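Local coordinates for heme-binding protein A / AI-2 binding protein A (Helicobacter pylori SS1, PDB 6OFQ) that binds peptides in the periplasm as the substrate-binding component of an ABC transporter, to which it probably delivers them for uptake, at residues Gly290-Trp295 with Gly427-Ile432; Asp88-Thr93 with Asn169-Pro174; Thr376-Ser381 with Lys403-Glu408; Thr105-Lys110 with Lys206-Thr211; Val284-Ala289 with Val507-Lys512. All coordinates share one frame; numbering follows the deposited sequence. Where two conformers were deposited one is given.

Contact 1: Gly290-Trp295 with Gly427-Ile432; sequences GLLASW and GWMADI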
# COMPACT_ATOMS: atom_id res chain seq x y z
N GLY A 290 2.64 -8.53 11.30
CA GLY A 290 2.52 -7.55 10.18
C GLY A 290 2.33 -8.23 8.82
O GLY A 290 2.61 -9.42 8.62
N LEU A 291 1.89 -7.46 7.85
CA LEU A 291 1.73 -7.83 6.43
C LEU A 291 2.65 -6.98 5.55
O LEU A 291 2.35 -6.68 4.39
CB LEU A 291 0.30 -7.74 5.92
CG LEU A 291 -0.61 -8.79 6.54
CD1 LEU A 291 -2.06 -8.48 6.31
CD2 LEU A 291 -0.40 -10.08 5.75
N LEU A 292 3.79 -6.63 6.13
CA LEU A 292 4.75 -5.68 5.57
C LEU A 292 6.02 -6.34 5.10
O LEU A 292 6.54 -7.26 5.73
CB LEU A 292 5.18 -4.70 6.69
CG LEU A 292 4.06 -3.91 7.37
CD1 LEU A 292 4.37 -3.45 8.78
CD2 LEU A 292 3.84 -2.69 6.48
N ALA A 293 6.61 -5.82 4.03
CA ALA A 293 7.94 -6.21 3.60
C ALA A 293 8.73 -4.95 3.27
O ALA A 293 8.15 -3.96 2.79
CB ALA A 293 7.93 -7.15 2.41
N SER A 294 10.03 -4.95 3.57
CA SER A 294 10.96 -3.83 3.31
C SER A 294 12.22 -4.40 2.69
O SER A 294 12.78 -5.37 3.18
CB SER A 294 11.27 -3.15 4.66
OG SER A 294 12.12 -2.04 4.44
N TRP A 295 12.71 -3.74 1.64
CA TRP A 295 13.82 -4.31 0.83
C TRP A 295 14.59 -3.20 0.14
O TRP A 295 14.22 -2.04 0.25
CB TRP A 295 13.35 -5.40 -0.15
CG TRP A 295 12.46 -4.93 -1.26
CD1 TRP A 295 12.85 -4.51 -2.48
CD2 TRP A 295 11.05 -4.74 -1.21
NE1 TRP A 295 11.76 -4.14 -3.23
CE2 TRP A 295 10.63 -4.28 -2.48
CE3 TRP A 295 10.08 -4.98 -0.24
CZ2 TRP A 295 9.30 -4.02 -2.77
CZ3 TRP A 295 8.78 -4.72 -0.53
CH2 TRP A 295 8.40 -4.22 -1.78
N GLY A 427 9.20 -0.55 0.17
CA GLY A 427 8.37 -1.25 1.14
C GLY A 427 6.98 -1.39 0.57
O GLY A 427 6.45 -0.58 -0.22
N TRP A 428 6.29 -2.38 1.12
CA TRP A 428 4.91 -2.68 0.75
C TRP A 428 4.13 -3.24 1.92
O TRP A 428 4.64 -4.10 2.69
CB TRP A 428 4.86 -3.73 -0.35
CG TRP A 428 3.55 -3.93 -1.04
CD1 TRP A 428 2.72 -5.02 -0.96
CD2 TRP A 428 3.01 -3.08 -2.04
NE1 TRP A 428 1.70 -4.90 -1.86
CE2 TRP A 428 1.85 -3.71 -2.53
CE3 TRP A 428 3.38 -1.83 -2.56
CZ2 TRP A 428 1.05 -3.12 -3.49
CZ3 TRP A 428 2.60 -1.28 -3.53
CH2 TRP A 428 1.47 -1.94 -4.02
N MET A 429 2.94 -2.75 2.09
CA MET A 429 1.93 -3.32 2.99
C MET A 429 0.91 -4.01 2.10
O MET A 429 0.38 -3.42 1.15
CB MET A 429 1.25 -2.16 3.70
CG MET A 429 -0.02 -2.52 4.45
SD MET A 429 0.27 -3.74 5.76
CE MET A 429 -1.42 -4.20 6.19
N ALA A 430 0.63 -5.28 2.40
CA ALA A 430 -0.43 -5.99 1.69
C ALA A 430 -1.69 -5.19 1.60
O ALA A 430 -2.20 -4.71 2.60
CB ALA A 430 -0.73 -7.33 2.34
N ASP A 431 -2.26 -5.16 0.39
CA ASP A 431 -3.62 -4.69 0.20
C ASP A 431 -4.66 -5.77 0.44
O ASP A 431 -5.80 -5.47 0.78
CB ASP A 431 -3.83 -4.09 -1.21
CG ASP A 431 -2.78 -3.02 -1.50
OD1 ASP A 431 -2.70 -2.02 -0.71
OD2 ASP A 431 -2.02 -3.22 -2.49
N ILE A 432 -4.31 -7.01 0.11
CA ILE A 432 -5.13 -8.23 0.18
C ILE A 432 -4.18 -9.32 0.66
O ILE A 432 -2.98 -9.24 0.40
CB ILE A 432 -5.79 -8.52 -1.18
CG1 ILE A 432 -4.79 -8.97 -2.23
CG2 ILE A 432 -6.67 -7.35 -1.58
CD1 ILE A 432 -5.42 -9.45 -3.52

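Contact 2: Asp88-Thr93 with Asn169-Pro174; sequences DGLVYT and NGPEAP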
# COMPACT_ATOMS: atom_id res chain seq x y z
N ASP A 88 -16.97 -20.76 -14.11
CA ASP A 88 -15.75 -20.69 -14.94
C ASP A 88 -14.92 -19.47 -14.57
O ASP A 88 -13.89 -19.20 -15.21
CB ASP A 88 -16.13 -20.70 -16.40
CG ASP A 88 -17.15 -19.66 -16.77
OD1 ASP A 88 -17.32 -18.68 -16.00
OD2 ASP A 88 -17.87 -19.79 -17.81
N GLY A 89 -15.34 -18.68 -13.60
CA GLY A 89 -14.60 -17.49 -13.21
C GLY A 89 -14.70 -16.29 -14.10
O GLY A 89 -13.93 -15.32 -13.96
N LEU A 90 -15.55 -16.32 -15.15
CA LEU A 90 -15.56 -15.30 -16.16
C LEU A 90 -16.50 -14.12 -15.92
O LEU A 90 -16.30 -13.05 -16.51
CB LEU A 90 -15.83 -15.89 -17.54
CG LEU A 90 -14.80 -16.96 -17.96
CD1 LEU A 90 -15.25 -17.54 -19.29
CD2 LEU A 90 -13.42 -16.29 -18.10
N VAL A 91 -17.58 -14.37 -15.18
CA VAL A 91 -18.62 -13.36 -15.04
C VAL A 91 -18.91 -13.10 -13.59
O VAL A 91 -19.22 -14.04 -12.86
CB VAL A 91 -19.88 -13.73 -15.82
CG1 VAL A 91 -20.94 -12.62 -15.71
CG2 VAL A 91 -19.60 -13.90 -17.27
N TYR A 92 -18.80 -11.83 -13.19
CA TYR A 92 -19.11 -11.39 -11.82
C TYR A 92 -20.24 -10.39 -11.85
O TYR A 92 -20.12 -9.37 -12.50
CB TYR A 92 -17.93 -10.68 -11.13
CG TYR A 92 -16.74 -11.54 -10.86
CD1 TYR A 92 -15.99 -12.15 -11.85
CD2 TYR A 92 -16.28 -11.69 -9.55
CE1 TYR A 92 -14.87 -12.89 -11.56
CE2 TYR A 92 -15.14 -12.42 -9.27
CZ TYR A 92 -14.43 -13.00 -10.26
OH TYR A 92 -13.32 -13.78 -10.01
N THR A 93 -21.37 -10.72 -11.22
CA THR A 93 -22.52 -9.81 -11.20
C THR A 93 -22.73 -9.30 -9.76
O THR A 93 -22.86 -10.08 -8.84
CB THR A 93 -23.80 -10.53 -11.64
OG1 THR A 93 -23.62 -11.09 -12.95
CG2 THR A 93 -24.92 -9.55 -11.76
N ASN A 169 -11.54 -11.54 -19.39
CA ASN A 169 -10.93 -12.26 -20.48
C ASN A 169 -10.46 -13.65 -20.12
O ASN A 169 -10.17 -14.45 -21.03
CB ASN A 169 -9.79 -11.43 -21.07
CG ASN A 169 -10.28 -10.25 -21.88
OD1 ASN A 169 -11.13 -10.43 -22.77
ND2 ASN A 169 -9.74 -9.05 -21.65
N GLY A 170 -10.35 -13.94 -18.82
CA GLY A 170 -9.89 -15.24 -18.37
C GLY A 170 -10.10 -15.24 -16.85
O GLY A 170 -10.30 -14.19 -16.24
N PRO A 171 -10.14 -16.43 -16.24
CA PRO A 171 -10.34 -16.47 -14.79
C PRO A 171 -9.19 -15.77 -14.06
O PRO A 171 -8.05 -15.79 -14.51
CB PRO A 171 -10.34 -17.96 -14.44
CG PRO A 171 -9.83 -18.64 -15.65
CD PRO A 171 -9.94 -17.78 -16.82
N GLU A 172 -9.53 -15.08 -12.99
CA GLU A 172 -8.62 -14.19 -12.24
C GLU A 172 -8.92 -14.39 -10.77
O GLU A 172 -9.77 -13.76 -10.18
CB GLU A 172 -8.85 -12.74 -12.69
CG GLU A 172 -7.88 -11.74 -12.09
CD GLU A 172 -6.45 -11.83 -12.62
OE1 GLU A 172 -6.25 -12.12 -13.80
OE2 GLU A 172 -5.59 -11.49 -11.76
N ALA A 173 -8.19 -15.28 -10.10
CA ALA A 173 -8.44 -15.64 -8.72
C ALA A 173 -8.48 -14.43 -7.78
O ALA A 173 -9.38 -14.39 -6.96
CB ALA A 173 -7.47 -16.71 -8.22
N PRO A 174 -7.56 -13.48 -7.91
CA PRO A 174 -7.61 -12.29 -7.03
C PRO A 174 -8.68 -11.28 -7.31
O PRO A 174 -8.80 -10.32 -6.55
CB PRO A 174 -6.25 -11.62 -7.26
CG PRO A 174 -5.42 -12.64 -7.94
CD PRO A 174 -6.32 -13.50 -8.73
O HOH W 1 -12.18 -15.28 -11.92
O HOH W 2 -12.08 -13.68 -7.55

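Contact 3: Thr376-Ser381 with Lys403-Glu408; sequences TIFTTS and KIEVYE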
# COMPACT_ATOMS: atom_id res chain seq x y z
N THR A 376 24.59 5.00 -6.20
CA THR A 376 23.82 5.94 -5.42
C THR A 376 22.69 5.13 -4.81
O THR A 376 22.22 4.15 -5.41
CB THR A 376 23.28 7.04 -6.31
OG1 THR A 376 24.38 7.82 -6.78
CG2 THR A 376 22.36 7.98 -5.60
N ILE A 377 22.31 5.45 -3.59
CA ILE A 377 21.11 4.91 -2.97
C ILE A 377 20.19 6.08 -2.71
O ILE A 377 20.59 7.13 -2.20
CB ILE A 377 21.41 4.13 -1.69
CG1 ILE A 377 20.14 3.40 -1.19
CG2 ILE A 377 21.97 4.96 -0.56
CD1 ILE A 377 20.45 2.38 -0.13
N PHE A 378 18.90 5.91 -2.98
CA PHE A 378 17.89 6.88 -2.61
C PHE A 378 17.28 6.45 -1.29
O PHE A 378 17.05 5.23 -1.11
CB PHE A 378 16.71 6.92 -3.61
CG PHE A 378 16.94 7.64 -4.90
CD1 PHE A 378 18.19 8.00 -5.30
CD2 PHE A 378 15.89 7.91 -5.75
CE1 PHE A 378 18.43 8.71 -6.47
CE2 PHE A 378 16.12 8.65 -6.89
CZ PHE A 378 17.37 8.99 -7.29
N THR A 379 17.02 7.41 -0.42
CA THR A 379 16.28 7.17 0.81
C THR A 379 15.34 8.35 1.03
O THR A 379 15.43 9.36 0.32
CB THR A 379 17.27 7.01 1.97
OG1 THR A 379 16.54 6.60 3.14
CG2 THR A 379 18.04 8.27 2.28
N THR A 380 14.37 8.17 1.92
CA THR A 380 13.44 9.22 2.28
C THR A 380 13.87 9.99 3.50
O THR A 380 14.68 9.52 4.32
CB THR A 380 12.06 8.67 2.66
OG1 THR A 380 12.14 8.00 3.93
CG2 THR A 380 11.55 7.67 1.63
N SER A 381 13.34 11.20 3.58
CA SER A 381 13.68 12.05 4.73
C SER A 381 13.15 11.51 6.06
O SER A 381 13.75 11.76 7.10
CB SER A 381 13.15 13.47 4.51
OG SER A 381 11.76 13.41 4.32
N LYS A 403 26.83 6.75 -2.73
CA LYS A 403 26.41 8.10 -2.38
C LYS A 403 24.96 8.03 -1.93
O LYS A 403 24.14 7.37 -2.61
CB LYS A 403 26.56 9.02 -3.57
CG LYS A 403 26.03 10.45 -3.41
CD LYS A 403 25.83 11.09 -4.79
CE LYS A 403 25.89 12.61 -4.82
NZ LYS A 403 24.55 13.25 -4.91
N ILE A 404 24.60 8.76 -0.87
CA ILE A 404 23.25 8.79 -0.32
C ILE A 404 22.52 10.04 -0.77
O ILE A 404 23.01 11.15 -0.58
CB ILE A 404 23.22 8.71 1.21
CG1 ILE A 404 23.87 7.41 1.69
CG2 ILE A 404 21.82 8.85 1.76
CD1 ILE A 404 24.11 7.37 3.17
N GLU A 405 21.40 9.89 -1.47
CA GLU A 405 20.52 11.01 -1.83
C GLU A 405 19.19 10.88 -1.08
O GLU A 405 18.59 9.79 -1.01
CB GLU A 405 20.26 11.05 -3.32
CG GLU A 405 21.53 11.43 -4.10
CD GLU A 405 21.35 11.51 -5.58
OE1 GLU A 405 20.20 11.40 -6.07
OE2 GLU A 405 22.38 11.85 -6.23
N VAL A 406 18.73 11.97 -0.48
CA VAL A 406 17.56 11.95 0.40
C VAL A 406 16.48 12.78 -0.27
O VAL A 406 16.72 13.91 -0.67
CB VAL A 406 17.91 12.55 1.79
CG1 VAL A 406 16.73 12.39 2.73
CG2 VAL A 406 19.13 11.90 2.37
N TYR A 407 15.24 12.25 -0.31
CA TYR A 407 14.12 12.94 -0.91
C TYR A 407 12.92 12.90 0.03
O TYR A 407 12.73 11.91 0.75
CB TYR A 407 13.68 12.24 -2.21
CG TYR A 407 14.76 12.30 -3.26
CD1 TYR A 407 14.98 13.48 -3.95
CD2 TYR A 407 15.69 11.28 -3.41
CE1 TYR A 407 16.00 13.59 -4.87
CE2 TYR A 407 16.72 11.38 -4.32
CZ TYR A 407 16.84 12.52 -5.06
OH TYR A 407 17.93 12.66 -5.94
N GLU A 408 12.11 13.95 0.02
CA GLU A 408 10.84 13.89 0.74
C GLU A 408 9.94 12.88 0.03
O GLU A 408 10.15 12.51 -1.12
CB GLU A 408 10.18 15.27 0.59
CG GLU A 408 11.00 16.41 1.20
CD GLU A 408 11.13 16.29 2.69
OE1 GLU A 408 10.13 15.92 3.34
OE2 GLU A 408 12.22 16.53 3.24
O HOH W 3 23.75 10.29 -7.95

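Contact 4: Thr105-Lys110 with Lys206-Thr211; sequences TKYWNK and KKPVGT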
# COMPACT_ATOMS: atom_id res chain seq x y z
N THR A 105 -20.83 18.54 1.44
CA THR A 105 -19.78 19.34 2.06
C THR A 105 -20.05 20.78 1.64
O THR A 105 -20.91 21.02 0.77
CB THR A 105 -18.43 18.91 1.48
OG1 THR A 105 -18.42 19.22 0.09
CG2 THR A 105 -18.10 17.42 1.72
N LYS A 106 -19.14 21.68 2.01
CA LYS A 106 -19.33 23.07 1.55
C LYS A 106 -19.15 23.24 0.05
O LYS A 106 -19.68 24.18 -0.57
CB LYS A 106 -18.41 23.99 2.37
CG LYS A 106 -16.99 24.08 1.90
CD LYS A 106 -16.21 25.09 2.76
CE LYS A 106 -14.71 24.99 2.58
NZ LYS A 106 -13.97 26.22 3.00
N TYR A 107 -18.42 22.34 -0.61
CA TYR A 107 -18.07 22.42 -2.01
C TYR A 107 -18.98 21.56 -2.93
O TYR A 107 -18.83 21.58 -4.16
CB TYR A 107 -16.60 22.14 -2.27
CG TYR A 107 -16.12 20.85 -1.62
CD1 TYR A 107 -16.28 19.63 -2.26
CD2 TYR A 107 -15.49 20.89 -0.39
CE1 TYR A 107 -15.85 18.48 -1.66
CE2 TYR A 107 -14.98 19.74 0.16
CZ TYR A 107 -15.19 18.52 -0.45
OH TYR A 107 -14.73 17.38 0.17
N TRP A 108 -19.75 20.70 -2.31
CA TRP A 108 -20.69 19.81 -2.98
C TRP A 108 -21.95 19.70 -2.12
O TRP A 108 -22.08 18.91 -1.17
CB TRP A 108 -20.02 18.46 -3.32
CG TRP A 108 -20.98 17.50 -3.96
CD1 TRP A 108 -21.42 16.32 -3.48
CD2 TRP A 108 -21.59 17.62 -5.25
NE1 TRP A 108 -22.27 15.69 -4.35
CE2 TRP A 108 -22.36 16.46 -5.46
CE3 TRP A 108 -21.56 18.60 -6.24
CZ2 TRP A 108 -23.10 16.28 -6.62
CZ3 TRP A 108 -22.31 18.45 -7.36
CH2 TRP A 108 -23.04 17.27 -7.55
N ASN A 109 -22.94 20.53 -2.45
CA ASN A 109 -24.12 20.53 -1.60
C ASN A 109 -25.29 19.66 -2.03
O ASN A 109 -26.23 19.50 -1.25
CB ASN A 109 -24.58 22.00 -1.36
CG ASN A 109 -25.92 22.11 -0.63
OD1 ASN A 109 -26.93 22.52 -1.23
ND2 ASN A 109 -25.95 21.74 0.66
N LYS A 110 -25.23 19.10 -3.24
CA LYS A 110 -26.32 18.32 -3.78
C LYS A 110 -26.32 16.94 -3.13
O LYS A 110 -25.23 16.41 -2.87
CB LYS A 110 -26.11 18.24 -5.29
CG LYS A 110 -27.29 17.70 -6.08
CD LYS A 110 -26.90 17.63 -7.55
CE LYS A 110 -28.06 17.22 -8.45
NZ LYS A 110 -28.85 18.42 -8.83
N LYS A 206 -8.73 16.78 -4.99
CA LYS A 206 -8.39 17.72 -3.90
C LYS A 206 -9.49 17.92 -2.88
O LYS A 206 -9.21 18.07 -1.67
CB LYS A 206 -8.06 19.10 -4.47
CG LYS A 206 -6.79 19.05 -5.31
CD LYS A 206 -6.40 20.42 -5.87
CE LYS A 206 -4.99 20.35 -6.45
NZ LYS A 206 -4.98 20.21 -7.94
N LYS A 207 -10.73 17.85 -3.36
CA LYS A 207 -11.89 18.13 -2.53
C LYS A 207 -12.85 16.96 -2.76
O LYS A 207 -13.70 17.00 -3.65
CB LYS A 207 -12.49 19.50 -2.91
CG LYS A 207 -11.60 20.66 -2.49
CD LYS A 207 -12.15 21.98 -3.02
CE LYS A 207 -11.14 23.06 -2.68
NZ LYS A 207 -11.37 24.39 -3.33
N PRO A 208 -12.66 15.84 -2.05
CA PRO A 208 -13.26 14.60 -2.47
C PRO A 208 -14.67 14.42 -2.01
O PRO A 208 -15.08 14.96 -1.00
CB PRO A 208 -12.32 13.57 -1.82
CG PRO A 208 -11.87 14.23 -0.52
CD PRO A 208 -11.66 15.66 -0.97
N VAL A 209 -15.44 13.58 -2.73
CA VAL A 209 -16.76 13.16 -2.40
C VAL A 209 -16.91 11.64 -2.44
O VAL A 209 -16.66 11.07 -3.48
CB VAL A 209 -17.78 13.85 -3.34
CG1 VAL A 209 -19.19 13.35 -3.08
CG2 VAL A 209 -17.74 15.37 -3.15
N GLY A 210 -17.25 11.04 -1.31
CA GLY A 210 -17.35 9.57 -1.22
C GLY A 210 -18.63 9.18 -0.51
O GLY A 210 -19.50 10.01 -0.24
N THR A 211 -18.73 7.92 -0.15
CA THR A 211 -19.84 7.38 0.63
C THR A 211 -19.48 6.87 2.01
O THR A 211 -20.35 6.38 2.72
CB THR A 211 -20.51 6.23 -0.13
OG1 THR A 211 -19.56 5.19 -0.38
CG2 THR A 211 -21.11 6.63 -1.45

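Contact 5: Val284-Ala289 with Val507-Lys512; sequences VVDKSA and VPHLSK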
# COMPACT_ATOMS: atom_id res chain seq x y z
N VAL A 284 0.11 2.61 25.42
CA VAL A 284 0.07 1.18 25.03
C VAL A 284 0.84 1.20 23.70
O VAL A 284 0.63 2.09 22.86
CB VAL A 284 -1.39 0.70 24.87
CG1 VAL A 284 -1.61 -0.61 24.10
CG2 VAL A 284 -2.01 0.60 26.27
N VAL A 285 1.58 0.13 23.42
CA VAL A 285 2.19 -0.01 22.12
C VAL A 285 1.65 -1.33 21.57
O VAL A 285 2.07 -2.41 22.03
CB VAL A 285 3.71 -0.02 22.18
CG1 VAL A 285 4.29 -0.21 20.79
CG2 VAL A 285 4.18 1.33 22.72
N ASP A 286 0.81 -1.23 20.54
CA ASP A 286 0.30 -2.46 19.91
C ASP A 286 1.37 -3.05 19.02
O ASP A 286 2.13 -2.31 18.36
CB ASP A 286 -0.85 -2.09 18.95
CG ASP A 286 -2.11 -1.59 19.60
OD1 ASP A 286 -2.21 -1.62 20.83
OD2 ASP A 286 -3.07 -1.32 18.83
N LYS A 287 1.50 -4.38 18.98
CA LYS A 287 2.49 -5.04 18.14
C LYS A 287 1.89 -6.28 17.55
O LYS A 287 1.24 -7.06 18.27
CB LYS A 287 3.74 -5.46 18.94
CG LYS A 287 4.41 -4.32 19.70
CD LYS A 287 5.67 -4.76 20.46
CE LYS A 287 5.97 -3.77 21.56
NZ LYS A 287 4.98 -3.93 22.68
N SER A 288 2.09 -6.45 16.25
CA SER A 288 1.78 -7.73 15.62
C SER A 288 2.71 -8.05 14.47
O SER A 288 3.55 -7.22 14.13
CB SER A 288 0.32 -7.74 15.16
OG SER A 288 0.10 -6.83 14.09
N ALA A 289 2.69 -9.28 13.97
CA ALA A 289 3.71 -9.67 13.02
C ALA A 289 3.83 -8.85 11.76
O ALA A 289 4.90 -8.49 11.21
CB ALA A 289 3.46 -11.10 12.60
N VAL A 507 2.52 0.16 16.91
CA VAL A 507 1.66 1.36 16.92
C VAL A 507 1.42 1.84 18.33
O VAL A 507 0.60 1.31 19.06
CB VAL A 507 0.32 1.10 16.19
CG1 VAL A 507 -0.57 2.35 16.37
CG2 VAL A 507 0.51 0.83 14.73
N PRO A 508 2.18 2.88 18.74
CA PRO A 508 1.90 3.47 20.06
C PRO A 508 0.66 4.36 20.11
O PRO A 508 0.33 5.04 19.12
CB PRO A 508 3.12 4.39 20.25
CG PRO A 508 4.15 3.97 19.24
CD PRO A 508 3.34 3.48 18.07
N HIS A 509 -0.10 4.24 21.19
CA HIS A 509 -1.26 5.08 21.35
C HIS A 509 -1.59 5.27 22.80
O HIS A 509 -1.08 4.57 23.67
CB HIS A 509 -2.46 4.52 20.58
CG HIS A 509 -2.85 3.15 20.99
ND1 HIS A 509 -3.72 2.86 22.02
CD2 HIS A 509 -2.42 1.95 20.54
CE1 HIS A 509 -3.87 1.56 22.13
NE2 HIS A 509 -3.07 0.99 21.26
N LEU A 510 -2.39 6.29 23.08
CA LEU A 510 -2.93 6.39 24.43
C LEU A 510 -3.84 5.22 24.82
O LEU A 510 -4.54 4.67 23.95
CB LEU A 510 -3.65 7.75 24.63
CG LEU A 510 -2.87 8.98 24.30
CD1 LEU A 510 -3.73 10.21 24.39
CD2 LEU A 510 -1.67 9.17 25.20
N SER A 511 -3.80 4.83 26.09
CA SER A 511 -4.63 3.73 26.59
C SER A 511 -6.11 3.93 26.37
O SER A 511 -6.82 2.94 26.13
CB SER A 511 -4.34 3.45 28.06
OG SER A 511 -4.63 4.61 28.83
N LYS A 512 -6.56 5.19 26.37
CA LYS A 512 -7.99 5.47 26.16
C LYS A 512 -8.43 5.19 24.73
O LYS A 512 -9.62 5.13 24.46
CB LYS A 512 -8.35 6.96 26.41
CG LYS A 512 -7.76 7.97 25.43
CD LYS A 512 -8.13 9.48 25.48
CE LYS A 512 -7.21 10.12 26.46
NZ LYS A 512 -7.57 11.56 26.71

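Contact 1: Gly290-Trp295 with Gly427-Ile432
Three backbone hydrogen bonds join L291 and A293 to W428 and A430. A293 and W428 form a hydrogen-bonded antiparallel pair, with A293 N giving to W428 O at 2.9 Å and W428 N returning the bond to A293 O. Beyond the regular strand, A430 N reaches L291 O in an almost straight bond, 174° at the hydrogen. Alpha carbons also approach the carbonyls: G427 CA lies 3.2 Å from A293 O, and L292 CA makes a CA-H...O contact with W428 O. Residues 292-295 and 427-429 run antiparallel at 174°, in strands 292-298 and 423-429 of the mixed sheet of a type II periplasmic binding protein, with strand 497-510 on the other side of 292-298. Apolar contacts follow on both faces. L292 and M429 share one face; chi2 of 61° bends the M429 chain and sets SD 3.8 Å from L292 CD2. M429 CE ends 3.9 Å from L291 CB, which also meets A430 CB. The indole of W295 takes G427 N over one face, near the rim, and its CH2 lies 3.8 Å from W428 CB, which is in the ring plane. W428 NE1 bonds N437, and its ring meets F438 edge-to-face.

Contact 2: Asp88-Thr93 with Asn169-Pro174
G89 and P171 meet where the tight turn between strands 75-85 and 91-96 packs against the loop that leaves strand 163-168, in a contact bridged by two waters. D88 OD1 accepts from L90 N at 3.1 Å, forming an Asx turn; it is met from above the carboxylate plane and also bonds S86 OG. G89, at positive phi, brings its CA within 4.7 Å of P171 CA. P171 CB in turn lies 3.8 Å from D88 O. Alongside, L90 has CG anti to the carbonyl carbon (chi1 -59°) and reaches over with one methyl: CD2 touches G170 CA at 3.7 Å and then P171 CD. Polar atoms are joined through the waters, both at the edge of the Y92 ring and in its plane. One donates to G89 O, accepts from E172 N at 2.9 Å and bonds Y92 OH at 2.7 Å, so that a single water links the turn, the tyrosine and the loop. The second connects Y92 OH to A173 O. The phenol oxygen therefore has two water partners, which link it to both segments. Outside the pair, E172 forms salt bridges with K472 and R473, F175 of helix 175-178 meets the Y92 ring edge-to-face, and R480 of helix 477-494 touches A173 and P174, while strand 163-168 pairs with strand 91-96 next to the contact.

Contact 3: Thr376-Ser381 with Lys403-Glu408
I377 and T379 exchange backbone hydrogen bonds with K403, E405 and Y407, pairing the two parallel strands of a beta-alpha-beta unit whose crossover is helix 386-396. I377 N gives to K403 O at 2.8 Å, E405 N to I377 O, T379 N to E405 O and Y407 N to T379 O. The ladder ends with S381 N to Y407 O, a more bent bond of 138° with the donor above the carbonyl plane. T380 OG1 bonds R383 N. E405, with CG anti to the carbonyl carbon (chi1 -69°) and an extended chain beyond, gathers further donors. OE2 takes a salt bridge from K403 NZ at 2.9 Å, on the anti side and somewhat out of the carboxylate plane, and a bond from a water that also meets T376 OG1. OE1 accepts from Y407 OH at 2.6 Å, from above that plane, and lies 3.2 Å from F378 CE1. On the opposite face I377 CG2 packs against I404 CG1, while helix 386-396 covers I377, T379 and I404. Y407 turns an edge to the F378 ring, with CE2 3.6 Å above its centre and the planes at 53°.

Contact 4: Thr105-Lys110 with Lys206-Thr211
Y107 stands across the loop K207-V209 as the main link between two loops without regular structure, one after strand 91-96 and the other leading into strand 214-220. At CB, chi1 of 51° sets CG between the backbone N and the carbonyl carbon. From CG to CZ, every ring carbon lies near K207 CB, which sits over the ring centre, 3.7 Å from the centroid and 10° off its normal, a CH-pi contact. T105 OG1 lies over the opposite face, 3.0 Å above the plane, sandwiching the ring. Farther out, CE1 comes 3.3 Å from K207 O and also meets V209 CG2 at its edge. CZ passes close to K207 C and P208 O, and the hydroxyl at the tip donates to P208 O at 2.7 Å, with the acceptor in the plane of the ring. Beside the tyrosine, W108 crosses V209 at about a right angle, its CD1 3.7 Å from V209 CG1. T105 holds the turn itself: its OG1 accepts from Y107 N in an ST turn, within a type I beta turn from T105 to W108. Y191 of helix 189-197 meets the W108 ring and bonds K207 O. The phenol thus supplies a donor to the P208 carbonyl, and the lysine lends its aliphatic base to the ring while its amine makes a weak ion pair with E203.

Contact 5: Val284-Ala289 with Val507-Lys512
H509 and D286 meet through a side-chain hydrogen bond: NE2 gives to OD1 at 2.8 Å, with the acceptor in the imidazole plane but the donor above the carboxylate plane, the two planes being 76° apart. V284 lies alongside, its CB over one face of the ring and CG1 3.6 Å from NE2. The backbones form an antiparallel ladder between strands 283-288 and 497-510 of the mixed sheet. V284 and H509 bond in both directions, N to O, the V284 N bond being nearly straight at 177°, and D286 and V507 do the same. On the other face V285 CG2 touches P508 CB at 4.1 Å, and helix 274-278 packs on both residues. In H509, chi1 of 58° places CG between the backbone N and the carbonyl carbon; the ring is then held by NE2 to D286 OD1 and by H509 ND1, which donates to L510 O at 2.8 Å. Strand 265-266 backs V507 and H509. With both ring nitrogens acting as donors, the histidine is probably protonated, consistent with a charge-assisted bond to the neighbouring carboxylate.

In the fold
From the N terminus, contact 2 opens first, at 88-93, and contact 4 opens at 105-110 before contact 2 closes at 169-174; contact 4 then closes at 206-211, so these two loops cross. Contact 2 joins a turn of the antiparallel five-stranded sheet to the loop before helix 175-178; contact 4 joins two loops, one after strand 91-96 and one before strand 214-220. Contact 5 opens next, at 284-289, and closes only near the C terminus at 507-512. It encloses contact 1, which closes at 427-432 and itself encloses contact 3, closed at 403-408. These three nested contacts all reach the mixed seven-stranded sheet: 292-298 neighbours 497-510, and 423-429 neighbours 373-380.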